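Local atomic coordinates of polymerase cofactor VP35 (Reston ebolavirus, PDB entry 3KS8), a protein that probably supports the viral polymerase and caps the ends of double-stranded RNA, which would help to hide viral RNA from innate immune sensors. Residues 81-86 against 119-124; 136-141 against 169-174. One frame throughout, in Å; residues are numbered along the deposited sequence.

Contact 1 of 2, residues 81-86 against 119-124; sequences TAFHQL and CALIQI. With nucleotides of chain B; nucleotides of chain A.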
ATOM      1  N   THR D  81      -7.904  13.584  13.230  1.00 47.45           N
ATOM      2  CA  THR D  81      -6.547  13.290  12.782  1.00 44.20           C
ATOM      3  C   THR D  81      -6.539  13.130  11.264  1.00 31.10           C
ATOM      4  O   THR D  81      -7.597  13.062  10.636  1.00 32.88           O
ATOM      5  CB  THR D  81      -5.963  12.020  13.462  1.00 46.99           C
ATOM      6  OG1 THR D  81      -6.759  10.870  13.143  1.00 47.62           O
ATOM      7  CG2 THR D  81      -5.910  12.195  14.977  1.00 41.36           C
ATOM      8  N   ALA D  82      -5.353  13.079  10.673  1.00 27.10           N
ATOM      9  CA  ALA D  82      -5.261  12.977   9.227  1.00 32.65           C
ATOM     10  C   ALA D  82      -6.092  11.791   8.747  1.00 30.70           C
ATOM     11  O   ALA D  82      -6.670  11.833   7.661  1.00 33.94           O
ATOM     12  CB  ALA D  82      -3.808  12.843   8.785  1.00 31.63           C
ATOM     13  N   PHE D  83      -6.168  10.743   9.565  1.00 31.09           N
ATOM     14  CA  PHE D  83      -6.931   9.545   9.192  1.00 38.24           C
ATOM     15  C   PHE D  83      -8.444   9.714   9.333  1.00 32.04           C
ATOM     16  O   PHE D  83      -9.202   9.143   8.537  1.00 28.08           O
ATOM     17  CB  PHE D  83      -6.440   8.302   9.950  1.00 21.47           C
ATOM     18  CG  PHE D  83      -5.043   7.895   9.578  1.00 22.58           C
ATOM     19  CD1 PHE D  83      -4.803   7.220   8.391  1.00 20.50           C
ATOM     20  CD2 PHE D  83      -3.963   8.233  10.383  1.00 26.92           C
ATOM     21  CE1 PHE D  83      -3.512   6.864   8.021  1.00 24.10           C
ATOM     22  CE2 PHE D  83      -2.653   7.874  10.022  1.00 23.20           C
ATOM     23  CZ  PHE D  83      -2.433   7.188   8.845  1.00 27.43           C
ATOM     24  N   HIS D  84      -8.905  10.498  10.307  1.00 27.66           N
ATOM     25  CA  HIS D  84     -10.345  10.789  10.354  1.00 35.17           C
ATOM     26  C   HIS D  84     -10.757  11.517   9.084  1.00 32.42           C
ATOM     27  O   HIS D  84     -11.790  11.208   8.485  1.00 30.46           O
ATOM     28  CB  HIS D  84     -10.718  11.604  11.582  1.00 39.16           C
ATOM     29  CG  HIS D  84     -10.570  10.849  12.864  1.00 45.10           C
ATOM     30  ND1 HIS D  84      -9.393  10.829  13.574  1.00 43.73           N
ATOM     31  CD2 HIS D  84     -11.442  10.076  13.555  1.00 40.37           C
ATOM     32  CE1 HIS D  84      -9.547  10.089  14.658  1.00 55.76           C
ATOM     33  NE2 HIS D  84     -10.782   9.620  14.670  1.00 47.90           N
ATOM     34  N   GLN D  85      -9.920  12.462   8.659  1.00 26.90           N
ATOM     35  CA  GLN D  85     -10.147  13.184   7.417  1.00 32.67           C
ATOM     36  C   GLN D  85     -10.184  12.207   6.248  1.00 27.95           C
ATOM     37  O   GLN D  85     -11.075  12.277   5.405  1.00 31.36           O
ATOM     38  CB  GLN D  85      -9.054  14.242   7.197  1.00 40.17           C
ATOM     39  CG  GLN D  85      -9.316  15.172   6.018  1.00 50.80           C
ATOM     40  CD  GLN D  85     -10.554  16.045   6.216  1.00 56.11           C
ATOM     41  OE1 GLN D  85     -10.677  16.752   7.218  1.00 39.19           O
ATOM     42  NE2 GLN D  85     -11.477  15.998   5.256  1.00 46.90           N
ATOM     43  N   LEU D  86      -9.229  11.278   6.215  1.00 29.64           N
ATOM     44  CA  LEU D  86      -9.146  10.305   5.125  1.00 25.77           C
ATOM     45  C   LEU D  86     -10.389   9.413   5.070  1.00 34.96           C
ATOM     46  O   LEU D  86     -10.853   9.038   3.982  1.00 32.60           O
ATOM     47  CB  LEU D  86      -7.883   9.451   5.250  1.00 30.94           C
ATOM     48  CG  LEU D  86      -7.696   8.379   4.163  1.00 26.81           C
ATOM     49  CD1 LEU D  86      -7.861   8.983   2.786  1.00 21.41           C
ATOM     50  CD2 LEU D  86      -6.346   7.691   4.282  1.00 14.76           C
ATOM     51  N   CYS D 119      -3.341   1.930   8.587  1.00 32.30           N
ATOM     52  CA  CYS D 119      -2.787   1.275   7.413  1.00 25.23           C
ATOM     53  C   CYS D 119      -3.901   0.766   6.498  1.00 32.90           C
ATOM     54  O   CYS D 119      -3.752   0.806   5.289  1.00 39.62           O
ATOM     55  CB  CYS D 119      -1.866   0.122   7.825  1.00 31.08           C
ATOM     56  SG  CYS D 119      -1.006  -0.675   6.451  1.00 32.75           S
ATOM     57  N   ALA D 120      -5.016   0.310   7.072  1.00 19.23           N
ATOM     58  CA  ALA D 120      -6.116  -0.240   6.285  1.00 22.78           C
ATOM     59  C   ALA D 120      -6.723   0.835   5.398  1.00 32.42           C
ATOM     60  O   ALA D 120      -7.027   0.590   4.225  1.00 32.84           O
ATOM     61  CB  ALA D 120      -7.187  -0.828   7.204  1.00 23.06           C
ATOM     62  N   LEU D 121      -6.908   2.022   5.973  1.00 38.27           N
ATOM     63  CA  LEU D 121      -7.398   3.185   5.238  1.00 33.21           C
ATOM     64  C   LEU D 121      -6.480   3.458   4.061  1.00 25.00           C
ATOM     65  O   LEU D 121      -6.935   3.666   2.938  1.00 26.48           O
ATOM     66  CB  LEU D 121      -7.443   4.396   6.157  1.00 24.38           C
ATOM     67  CG  LEU D 121      -8.460   4.239   7.289  1.00 29.80           C
ATOM     68  CD1 LEU D 121      -8.315   5.359   8.295  1.00 26.01           C
ATOM     69  CD2 LEU D 121      -9.870   4.191   6.726  1.00 22.01           C
ATOM     70  N   ILE D 122      -5.180   3.405   4.323  1.00 21.18           N
ATOM     71  CA  ILE D 122      -4.178   3.589   3.290  1.00 21.41           C
ATOM     72  C   ILE D 122      -4.277   2.516   2.183  1.00 29.53           C
ATOM     73  O   ILE D 122      -4.116   2.822   0.994  1.00 26.90           O
ATOM     74  CB  ILE D 122      -2.784   3.571   3.923  1.00 22.61           C
ATOM     75  CG1 ILE D 122      -2.619   4.798   4.814  1.00 24.47           C
ATOM     76  CG2 ILE D 122      -1.708   3.492   2.855  1.00 17.12           C
ATOM     77  CD1 ILE D 122      -1.215   5.053   5.257  1.00 24.91           C
ATOM     78  N   GLN D 123      -4.549   1.270   2.567  1.00 21.84           N
ATOM     79  CA  GLN D 123      -4.636   0.182   1.602  1.00 16.97           C
ATOM     80  C   GLN D 123      -5.790   0.420   0.657  1.00 20.56           C
ATOM     81  O   GLN D 123      -5.688   0.170  -0.543  1.00 24.48           O
ATOM     82  CB  GLN D 123      -4.836  -1.174   2.288  1.00 24.85           C
ATOM     83  CG  GLN D 123      -3.776  -1.572   3.306  1.00 21.91           C
ATOM     84  CD  GLN D 123      -2.392  -1.756   2.710  1.00 26.43           C
ATOM     85  OE1 GLN D 123      -1.497  -2.295   3.358  1.00 28.18           O
ATOM     86  NE2 GLN D 123      -2.211  -1.332   1.474  1.00 20.52           N
ATOM     87  N   ILE D 124      -6.903   0.900   1.192  1.00 22.67           N
ATOM     88  CA  ILE D 124      -8.027   1.282   0.334  1.00 21.30           C
ATOM     89  C   ILE D 124      -7.592   2.249  -0.767  1.00 19.92           C
ATOM     90  O   ILE D 124      -7.933   2.062  -1.925  1.00 26.25           O
ATOM     91  CB  ILE D 124      -9.168   1.930   1.132  1.00 18.60           C
ATOM     92  CG1 ILE D 124      -9.835   0.890   2.038  1.00 23.02           C
ATOM     93  CG2 ILE D 124     -10.190   2.508   0.179  1.00 26.94           C
ATOM     94  CD1 ILE D 124     -10.500   1.473   3.255  1.00 33.00           C
TER
ATOM     95  P     U B  18       3.478   1.608  -2.136  1.00 25.10           P
ATOM     96  OP1   U B  18       3.009   0.944  -3.374  1.00 31.12           O
ATOM     97  OP2   U B  18       3.176   3.031  -1.913  1.00 23.17           O
ATOM     98  O5'   U B  18       2.946   0.889  -0.808  1.00 25.93           O
ATOM     99  C5'   U B  18       3.062  -0.499  -0.574  1.00 18.74           C
ATOM    100  C4'   U B  18       2.683  -0.841   0.856  1.00 21.05           C
ATOM    101  O4'   U B  18       3.432  -0.061   1.829  1.00 30.20           O
ATOM    102  C3'   U B  18       1.251  -0.524   1.250  1.00 21.39           C
ATOM    103  O3'   U B  18       0.354  -1.416   0.620  1.00 22.48           O
ATOM    104  C2'   U B  18       1.368  -0.716   2.757  1.00 27.73           C
ATOM    105  O2'   U B  18       1.489  -2.088   3.132  1.00 22.97           O
ATOM    106  C1'   U B  18       2.679   0.023   3.034  1.00 20.49           C
ATOM    107  N1    U B  18       2.548   1.463   3.427  1.00 19.48           N
ATOM    108  C2    U B  18       2.309   1.804   4.744  1.00 33.34           C
ATOM    109  O2    U B  18       2.164   1.013   5.656  1.00 35.59           O
ATOM    110  N3    U B  18       2.226   3.144   4.987  1.00 32.44           N
ATOM    111  C4    U B  18       2.361   4.166   4.088  1.00 33.01           C
ATOM    112  O4    U B  18       2.253   5.321   4.485  1.00 45.11           O
ATOM    113  C5    U B  18       2.631   3.745   2.739  1.00 28.53           C
ATOM    114  C6    U B  18       2.713   2.441   2.471  1.00 15.64           C
TER
ATOM    115  O5'   A A   1       0.920   7.096  14.130  1.00 55.57           O
ATOM    116  C5'   A A   1      -0.225   6.392  14.614  1.00 49.73           C
ATOM    117  C4'   A A   1      -0.203   4.912  14.252  1.00 37.92           C
ATOM    118  O4'   A A   1      -1.019   4.682  13.071  1.00 66.72           O
ATOM    119  C3'   A A   1       1.153   4.315  13.898  1.00 52.27           C
ATOM    120  O3'   A A   1       1.839   3.844  15.054  1.00 56.76           O
ATOM    121  C2'   A A   1       0.778   3.186  12.936  1.00 52.72           C
ATOM    122  O2'   A A   1       0.289   2.009  13.557  1.00 65.16           O
ATOM    123  C1'   A A   1      -0.318   3.874  12.138  1.00 52.24           C
ATOM    124  N9    A A   1       0.183   4.738  11.072  1.00 53.05           N
ATOM    125  C8    A A   1       0.308   6.105  11.119  1.00 56.73           C
ATOM    126  N7    A A   1       0.788   6.641  10.014  1.00 46.07           N
ATOM    127  C5    A A   1       0.993   5.553   9.184  1.00 42.83           C
ATOM    128  C6    A A   1       1.483   5.457   7.870  1.00 41.45           C
ATOM    129  N6    A A   1       1.871   6.516   7.150  1.00 29.50           N
ATOM    130  N1    A A   1       1.566   4.219   7.333  1.00 42.00           N
ATOM    131  C2    A A   1       1.181   3.161   8.060  1.00 45.08           C
ATOM    132  N3    A A   1       0.697   3.125   9.308  1.00 49.74           N
ATOM    133  C4    A A   1       0.628   4.368   9.818  1.00 45.80           C
TER
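Phe83 and Ile122 meet at the apolar patch with which this VP35 domain covers the end of double-stranded RNA, and beneath them Leu86 and Leu121 join two helices at a 41° crossing. The Phe83 ring receives Ile122 at its edge: CG1 of Ile122 lies in the ring plane, 3.9 Å from Phe83 CE1. With CG of Phe83 anti to its carbonyl carbon (chi1 -66°), the ring is turned toward the nucleotide, and Phe83 CZ comes within 3.5 Å of N7 of A1 of chain A. Ile122 CD1 touches both nucleotides, being 3.6 Å from N1 of A1 of chain A and 3.6 Å from O4 of U18 of chain B. Deeper in, Leu86 and Leu121 run past each other in opposite directions, Leu86 CD2 resting 3.9 Å from Leu121 CB, while Leu121 CD1 packs against Phe83 CB. No hydrogen bond crosses between the helices. Beside the patch Gln123, bent at chi2, gives a straight hydrogen bond from NE2 to O3' of U18 of chain B (2.7 Å, 165°). The two nucleotides form the terminal base pair (A1 N1 to U18 N3, 2.7 Å), consistent with the end-capping of double-stranded RNA known for the VP35 interferon inhibitory domain.

Contact 2 of 2, residues 136-141 against 169-174; sequences PPIIHI and VCLFKM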
ATOM      1  N   PRO D 136      -7.577  14.586  -4.975  1.00 36.44           N
ATOM      2  CA  PRO D 136      -7.970  14.886  -3.600  1.00 26.27           C
ATOM      3  C   PRO D 136      -8.983  16.015  -3.614  1.00 38.87           C
ATOM      4  O   PRO D 136      -8.795  17.011  -4.301  1.00 43.95           O
ATOM      5  CB  PRO D 136      -6.670  15.354  -2.943  1.00 27.51           C
ATOM      6  CG  PRO D 136      -5.575  14.957  -3.862  1.00 23.64           C
ATOM      7  CD  PRO D 136      -6.159  14.893  -5.230  1.00 28.29           C
ATOM      8  N   PRO D 137     -10.056  15.877  -2.850  1.00 40.59           N
ATOM      9  CA  PRO D 137     -11.067  16.922  -2.958  1.00 36.45           C
ATOM     10  C   PRO D 137     -10.590  18.261  -2.413  1.00 37.62           C
ATOM     11  O   PRO D 137      -9.836  18.288  -1.438  1.00 29.11           O
ATOM     12  CB  PRO D 137     -12.210  16.388  -2.098  1.00 43.02           C
ATOM     13  CG  PRO D 137     -11.585  15.438  -1.137  1.00 25.63           C
ATOM     14  CD  PRO D 137     -10.251  15.011  -1.678  1.00 46.77           C
ATOM     15  N   ILE D 138     -11.046  19.345  -3.041  1.00 44.64           N
ATOM     16  CA  ILE D 138     -10.808  20.700  -2.555  1.00 25.47           C
ATOM     17  C   ILE D 138     -11.817  20.973  -1.452  1.00 30.13           C
ATOM     18  O   ILE D 138     -12.989  20.626  -1.561  1.00 47.95           O
ATOM     19  CB  ILE D 138     -10.991  21.776  -3.659  1.00 41.20           C
ATOM     20  CG1 ILE D 138     -10.017  21.579  -4.832  1.00 36.48           C
ATOM     21  CG2 ILE D 138     -10.775  23.174  -3.081  1.00 35.70           C
ATOM     22  CD1 ILE D 138     -10.060  20.206  -5.501  1.00 67.86           C
ATOM     23  N   ILE D 139     -11.352  21.582  -0.379  1.00 36.32           N
ATOM     24  CA  ILE D 139     -12.202  21.923   0.738  1.00 35.18           C
ATOM     25  C   ILE D 139     -11.943  23.381   1.061  1.00 39.73           C
ATOM     26  O   ILE D 139     -10.874  23.717   1.564  1.00 37.09           O
ATOM     27  CB  ILE D 139     -11.873  21.052   1.947  1.00 31.88           C
ATOM     28  CG1 ILE D 139     -12.198  19.594   1.624  1.00 32.78           C
ATOM     29  CG2 ILE D 139     -12.640  21.525   3.175  1.00 24.06           C
ATOM     30  CD1 ILE D 139     -11.711  18.611   2.668  1.00 30.67           C
ATOM     31  N   HIS D 140     -12.904  24.247   0.738  1.00 37.92           N
ATOM     32  CA  HIS D 140     -12.757  25.687   0.965  1.00 44.67           C
ATOM     33  C   HIS D 140     -12.910  26.058   2.433  1.00 44.41           C
ATOM     34  O   HIS D 140     -13.930  25.767   3.053  1.00 47.82           O
ATOM     35  CB  HIS D 140     -13.761  26.475   0.126  1.00 33.99           C
ATOM     36  CG  HIS D 140     -13.449  26.471  -1.335  1.00 35.01           C
ATOM     37  ND1 HIS D 140     -12.519  27.319  -1.899  1.00 44.84           N
ATOM     38  CD2 HIS D 140     -13.932  25.714  -2.350  1.00 41.34           C
ATOM     39  CE1 HIS D 140     -12.445  27.086  -3.197  1.00 53.95           C
ATOM     40  NE2 HIS D 140     -13.291  26.115  -3.497  1.00 44.03           N
ATOM     41  N   ILE D 141     -11.877  26.692   2.979  1.00 36.14           N
ATOM     42  CA  ILE D 141     -11.887  27.153   4.358  1.00 37.20           C
ATOM     43  C   ILE D 141     -11.446  28.607   4.398  1.00 42.44           C
ATOM     44  O   ILE D 141     -10.963  29.148   3.399  1.00 44.60           O
ATOM     45  CB  ILE D 141     -10.951  26.299   5.232  1.00 40.24           C
ATOM     46  CG1 ILE D 141      -9.493  26.514   4.843  1.00 32.27           C
ATOM     47  CG2 ILE D 141     -11.285  24.833   5.068  1.00 36.75           C
ATOM     48  CD1 ILE D 141      -8.526  25.816   5.769  1.00 25.94           C
ATOM     49  N   VAL D 169      -4.630  13.525   0.958  1.00 24.11           N
ATOM     50  CA  VAL D 169      -5.982  13.256   1.433  1.00 18.19           C
ATOM     51  C   VAL D 169      -6.981  14.259   0.877  1.00 32.05           C
ATOM     52  O   VAL D 169      -8.036  13.880   0.351  1.00 31.13           O
ATOM     53  CB  VAL D 169      -6.018  13.327   2.977  1.00 28.70           C
ATOM     54  CG1 VAL D 169      -7.417  13.041   3.511  1.00 22.75           C
ATOM     55  CG2 VAL D 169      -4.993  12.365   3.573  1.00 20.22           C
ATOM     56  N   CYS D 170      -6.648  15.541   1.008  1.00 28.58           N
ATOM     57  CA  CYS D 170      -7.494  16.617   0.512  1.00 27.23           C
ATOM     58  C   CYS D 170      -6.679  17.887   0.367  1.00 35.84           C
ATOM     59  O   CYS D 170      -5.523  17.941   0.784  1.00 31.63           O
ATOM     60  CB  CYS D 170      -8.646  16.882   1.477  1.00 26.30           C
ATOM     61  SG  CYS D 170      -8.095  17.218   3.151  1.00 34.41           S
ATOM     62  N   LEU D 171      -7.296  18.915  -0.205  1.00 21.02           N
ATOM     63  CA  LEU D 171      -6.624  20.184  -0.416  1.00 26.30           C
ATOM     64  C   LEU D 171      -7.419  21.294   0.244  1.00 23.04           C
ATOM     65  O   LEU D 171      -8.545  21.556  -0.138  1.00 28.11           O
ATOM     66  CB  LEU D 171      -6.459  20.452  -1.909  1.00 22.89           C
ATOM     67  CG  LEU D 171      -5.607  19.406  -2.643  1.00 26.56           C
ATOM     68  CD1 LEU D 171      -5.877  19.452  -4.151  1.00 22.37           C
ATOM     69  CD2 LEU D 171      -4.104  19.590  -2.346  1.00 29.07           C
ATOM     70  N   PHE D 172      -6.828  21.921   1.257  1.00 26.55           N
ATOM     71  CA  PHE D 172      -7.459  23.023   1.964  1.00 28.09           C
ATOM     72  C   PHE D 172      -7.167  24.338   1.269  1.00 32.83           C
ATOM     73  O   PHE D 172      -6.020  24.772   1.229  1.00 30.39           O
ATOM     74  CB  PHE D 172      -6.956  23.065   3.398  1.00 26.34           C
ATOM     75  CG  PHE D 172      -7.372  21.874   4.194  1.00 33.90           C
ATOM     76  CD1 PHE D 172      -8.713  21.664   4.487  1.00 36.27           C
ATOM     77  CD2 PHE D 172      -6.439  20.947   4.631  1.00 29.79           C
ATOM     78  CE1 PHE D 172      -9.119  20.552   5.202  1.00 29.40           C
ATOM     79  CE2 PHE D 172      -6.843  19.829   5.353  1.00 30.64           C
ATOM     80  CZ  PHE D 172      -8.185  19.637   5.639  1.00 30.41           C
ATOM     81  N   LYS D 173      -8.209  24.957   0.711  1.00 36.07           N
ATOM     82  CA  LYS D 173      -8.078  26.240   0.021  1.00 32.56           C
ATOM     83  C   LYS D 173      -8.594  27.375   0.898  1.00 26.41           C
ATOM     84  O   LYS D 173      -9.772  27.437   1.226  1.00 35.84           O
ATOM     85  CB  LYS D 173      -8.834  26.205  -1.303  1.00 28.85           C
ATOM     86  CG  LYS D 173      -8.501  27.367  -2.214  1.00 60.78           C
ATOM     87  CD  LYS D 173      -9.022  27.145  -3.623  1.00 64.37           C
ATOM     88  CE  LYS D 173      -8.950  28.428  -4.441  1.00 67.17           C
ATOM     89  NZ  LYS D 173      -7.606  29.067  -4.369  1.00 73.15           N
ATOM     90  N   MET D 174      -7.700  28.271   1.279  1.00 39.66           N
ATOM     91  CA  MET D 174      -8.036  29.332   2.220  1.00 45.96           C
ATOM     92  C   MET D 174      -8.344  30.625   1.463  1.00 35.38           C
ATOM     93  O   MET D 174      -8.129  30.708   0.252  1.00 44.35           O
ATOM     94  CB  MET D 174      -6.880  29.500   3.207  1.00 37.17           C
ATOM     95  CG  MET D 174      -6.549  28.191   3.905  1.00 40.53           C
ATOM     96  SD  MET D 174      -4.934  28.096   4.690  1.00 56.90           S
ATOM     97  CE  MET D 174      -4.038  27.040   3.543  1.00 32.74           C
TER
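Lys173 and His140 are paired across parallel strands, their side chains side by side and pointing the same way. Lys173 begins at CB, 4.0 Å from CG2 of Ile138. Its CG, anti to the backbone N (chi1 -167°), passes near ND1 of His140, and CD then comes to 3.4 Å from His140 CE1. CE remains beside that same CE1, and the bend at chi4 carries the amine off, so that NZ ends 5.8 Å from His140 ND1, too far for a bond. The imidazole is thus lined by the methylenes of the lysine, while Ile138 CG2 sits over one of its faces, offset toward the rim. Ile139 and Phe172 share the opposite face, where Ile139 CB and CG2 stand beside CD1 of the Phe172 ring. Ile139 CD1 also reaches Cys170 CB at 3.7 Å, and Ile141 lies along Met174. Four backbone bonds join the strands in the staggered parallel pattern. Ile139 N donates to Leu171 O at 2.8 Å, and Ile139 returns its own carbonyl to Lys173 N. Cohesion here therefore rests on backbone bonding and carbon packing, and the two ionisable side chains touch through carbon, so no salt bridge or hydrogen bond between them contributes.

The two contacts follow one another along the chain, contact 1 closing before contact 2 opens, and their centres lie about 16 Å apart. Contact 1 belongs to the helical part of the domain, through helices 82-97 and 117-127; contact 2 pairs strand 138-140, one of the two outermost, with strand 168-173 in the mixed sheet. Helix 82-97 bridges the two parts: Gln85 packs with its CG 3.7 Å from Cys170 SG, and Leu86 CA lies 3.6 Å from Val169 CG1. One face of this helix meets RNA through Phe83, while Gln85 and Leu86 rest on the sheet, whose strand pair stays about 10 Å from the nucleic acid at its nearest atom. Helix bundle and sheet form one packed unit.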